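PDB 6VXC: trans-4-hydroxy-L-proline dehydratase from Clostridioides difficile 70-100-2010, which catalyses the radical-based dehydration of trans-4-hydroxy-L-proline to (S)-1-pyrroline-5-carboxylate, a step in the anaerobic degradation of hydroxyproline. Local coordinates for residues K491-D499 and A512-M520. Sequence-based numbering, arbitrary orientation.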
# COMPACT_ATOMS: atom_id res chain seq x y z
N LYS A 491 31.77 -3.57 1.30
CA LYS A 491 31.72 -5.00 1.57
C LYS A 491 31.42 -5.74 0.28
O LYS A 491 30.86 -5.18 -0.68
CB LYS A 491 30.65 -5.35 2.60
CG LYS A 491 30.83 -4.67 3.93
CD LYS A 491 30.23 -5.47 5.08
CE LYS A 491 28.80 -5.87 4.85
NZ LYS A 491 28.16 -6.42 6.10
N GLN A 492 31.79 -7.02 0.26
CA GLN A 492 31.43 -7.93 -0.82
C GLN A 492 29.98 -8.37 -0.60
O GLN A 492 29.71 -9.24 0.22
CB GLN A 492 32.37 -9.13 -0.85
CG GLN A 492 32.16 -10.05 -2.05
CD GLN A 492 32.60 -9.42 -3.37
OE1 GLN A 492 33.24 -8.37 -3.39
NE2 GLN A 492 32.23 -10.04 -4.47
N ILE A 493 29.06 -7.79 -1.36
CA ILE A 493 27.63 -8.05 -1.19
C ILE A 493 27.12 -9.04 -2.24
O ILE A 493 26.31 -9.91 -1.92
CB ILE A 493 26.84 -6.72 -1.24
CG1 ILE A 493 27.25 -5.82 -0.06
CG2 ILE A 493 25.32 -6.95 -1.31
CD1 ILE A 493 27.00 -6.44 1.30
N GLY A 494 27.61 -8.93 -3.47
CA GLY A 494 27.22 -9.81 -4.55
C GLY A 494 28.24 -10.89 -4.83
O GLY A 494 29.05 -11.26 -3.97
N ILE A 495 28.20 -11.42 -6.06
CA ILE A 495 29.09 -12.49 -6.50
C ILE A 495 30.11 -11.92 -7.48
O ILE A 495 29.97 -10.80 -7.98
CB ILE A 495 28.32 -13.66 -7.13
CG1 ILE A 495 27.36 -13.16 -8.22
CG2 ILE A 495 27.54 -14.41 -6.06
CD1 ILE A 495 26.74 -14.25 -9.07
N GLU A 496 31.15 -12.71 -7.78
CA GLU A 496 32.21 -12.29 -8.70
C GLU A 496 31.81 -12.62 -10.13
O GLU A 496 32.03 -13.73 -10.61
CB GLU A 496 33.54 -12.97 -8.35
CG GLU A 496 34.20 -12.42 -7.10
CD GLU A 496 35.53 -13.12 -6.78
OE1 GLU A 496 36.12 -13.77 -7.68
OE2 GLU A 496 35.98 -13.01 -5.61
N THR A 497 31.23 -11.65 -10.83
CA THR A 497 30.86 -11.87 -12.22
C THR A 497 31.94 -11.42 -13.21
O THR A 497 31.77 -11.59 -14.42
CB THR A 497 29.52 -11.19 -12.54
OG1 THR A 497 29.48 -9.88 -11.97
CG2 THR A 497 28.37 -12.02 -11.97
N GLY A 498 33.04 -10.86 -12.73
CA GLY A 498 34.14 -10.48 -13.59
C GLY A 498 34.49 -9.01 -13.46
O GLY A 498 33.65 -8.20 -13.04
N ASP A 499 35.73 -8.67 -13.77
CA ASP A 499 36.14 -7.28 -13.89
C ASP A 499 35.48 -6.67 -15.12
O ASP A 499 35.71 -7.15 -16.23
CB ASP A 499 37.67 -7.20 -14.00
CG ASP A 499 38.18 -5.77 -13.99
OD1 ASP A 499 37.51 -4.88 -14.56
OD2 ASP A 499 39.26 -5.53 -13.41
N ALA A 512 26.41 -10.52 -17.11
CA ALA A 512 26.91 -10.37 -15.75
C ALA A 512 25.87 -9.72 -14.84
O ALA A 512 25.68 -10.15 -13.69
CB ALA A 512 28.20 -9.53 -15.75
N PHE A 513 25.17 -8.70 -15.34
CA PHE A 513 24.09 -8.09 -14.57
C PHE A 513 23.01 -9.11 -14.23
O PHE A 513 22.51 -9.15 -13.10
CB PHE A 513 23.48 -6.93 -15.35
CG PHE A 513 22.13 -6.47 -14.82
CD1 PHE A 513 22.05 -5.66 -13.71
CD2 PHE A 513 20.96 -6.88 -15.44
CE1 PHE A 513 20.81 -5.24 -13.22
CE2 PHE A 513 19.72 -6.48 -14.96
CZ PHE A 513 19.64 -5.66 -13.85
N LYS A 514 22.61 -9.92 -15.21
CA LYS A 514 21.59 -10.92 -14.97
C LYS A 514 22.03 -11.95 -13.93
O LYS A 514 21.22 -12.41 -13.13
CB LYS A 514 21.20 -11.60 -16.29
CG LYS A 514 20.38 -10.69 -17.21
CD LYS A 514 19.67 -11.47 -18.31
CE LYS A 514 20.64 -12.00 -19.37
NZ LYS A 514 19.97 -12.67 -20.53
N LYS A 515 23.33 -12.27 -13.90
CA LYS A 515 23.82 -13.17 -12.85
C LYS A 515 23.78 -12.51 -11.48
O LYS A 515 23.40 -13.16 -10.50
CB LYS A 515 25.25 -13.63 -13.15
CG LYS A 515 25.39 -14.57 -14.33
CD LYS A 515 26.85 -15.03 -14.40
CE LYS A 515 27.21 -15.64 -15.73
NZ LYS A 515 28.66 -15.98 -15.72
N GLN A 516 24.14 -11.22 -11.39
CA GLN A 516 23.99 -10.55 -10.10
C GLN A 516 22.53 -10.52 -9.67
O GLN A 516 22.22 -10.77 -8.51
CB GLN A 516 24.57 -9.14 -10.16
CG GLN A 516 26.06 -9.10 -10.40
CD GLN A 516 26.86 -9.35 -9.14
OE1 GLN A 516 26.30 -9.52 -8.05
NE2 GLN A 516 28.17 -9.35 -9.28
N LEU A 517 21.62 -10.26 -10.62
CA LEU A 517 20.19 -10.25 -10.33
C LEU A 517 19.72 -11.60 -9.80
O LEU A 517 18.99 -11.67 -8.81
CB LEU A 517 19.43 -9.87 -11.60
CG LEU A 517 17.91 -9.78 -11.56
CD1 LEU A 517 17.49 -8.82 -10.48
CD2 LEU A 517 17.41 -9.31 -12.93
N HIS A 518 20.10 -12.68 -10.50
CA HIS A 518 19.71 -14.02 -10.08
C HIS A 518 20.15 -14.29 -8.65
O HIS A 518 19.38 -14.79 -7.83
CB HIS A 518 20.32 -15.06 -11.04
CG HIS A 518 20.09 -16.49 -10.63
ND1 HIS A 518 18.85 -17.09 -10.66
CD2 HIS A 518 20.96 -17.43 -10.19
CE1 HIS A 518 18.96 -18.35 -10.27
NE2 HIS A 518 20.23 -18.58 -9.98
N TYR A 519 21.39 -13.93 -8.32
CA TYR A 519 21.90 -14.15 -6.97
C TYR A 519 21.10 -13.36 -5.95
O TYR A 519 20.70 -13.88 -4.90
CB TYR A 519 23.37 -13.77 -6.91
CG TYR A 519 24.00 -13.89 -5.54
CD1 TYR A 519 24.22 -15.14 -4.96
CD2 TYR A 519 24.41 -12.76 -4.85
CE1 TYR A 519 24.81 -15.25 -3.73
CE2 TYR A 519 25.01 -12.86 -3.61
CZ TYR A 519 25.21 -14.11 -3.05
OH TYR A 519 25.80 -14.23 -1.82
N MET A 520 20.85 -12.08 -6.24
CA MET A 520 20.16 -11.24 -5.26
C MET A 520 18.71 -11.69 -5.07
O MET A 520 18.18 -11.66 -3.95
CB MET A 520 20.25 -9.77 -5.69
CG MET A 520 19.99 -8.75 -4.59
SD MET A 520 20.99 -8.98 -3.10
CE MET A 520 22.62 -8.99 -3.83
O HOH W 1 30.11 -12.93 -15.85
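Ile495, Thr497 and Gln516 bury the most surface here, and the amide of Gln516 reads the backbone of the loop. Its OE1 accepts a weak bond from Ile495 N (3.3 Å), while its NE2 donates to Ile495 O at 2.7 Å, so both polar backbone atoms of one residue meet one side-chain amide. The second bond is short but bent: the N-H...O angle is 134°, and the carbonyl oxygen is tilted out of the amide plane of Gln516. NE2 also donates to Thr497 OG1 (3.0 Å), more nearly straight at 153°. With OE1 and NE2 both engaged, the pattern distinguishes oxygen from nitrogen and fixes the amide's rotation; the bend of the Gln516 chain at chi2 turns its end toward the loop.

Ile495 lies between this amide and Tyr519. Its CG2 sits over the centre of the Tyr519 ring, 3.5 Å from the centroid and 6° off the normal, a CH-pi contact on the face; Ile493 O approaches the same ring at its edge. The CD1 branch extends instead toward Lys515 O and Tyr519 CB. Thr497 turns its CG2 to Lys515 CB (3.7 Å), and its CB rests against Ala512 CB. Next to this apolar patch, a water donates to Thr497 O and weakly accepts from Lys515 NZ.

Helix 473-481 packs along the same helix segment, its Thr480 touching Ala512 and Gln516 and its Ile476 touching Phe513 and Leu517; Ile493 and Met520 both reach helix 158-166. The contact is peripheral packing, its centre about 30 Å from the centre of the chain and away from the probable active-site residues Cys454 and Glu456. It folds the loop after the two-stranded antiparallel hairpin 485-486/491-492 back onto helix 506-538, within the pyruvate formate lyase-like region of this glycyl radical enzyme.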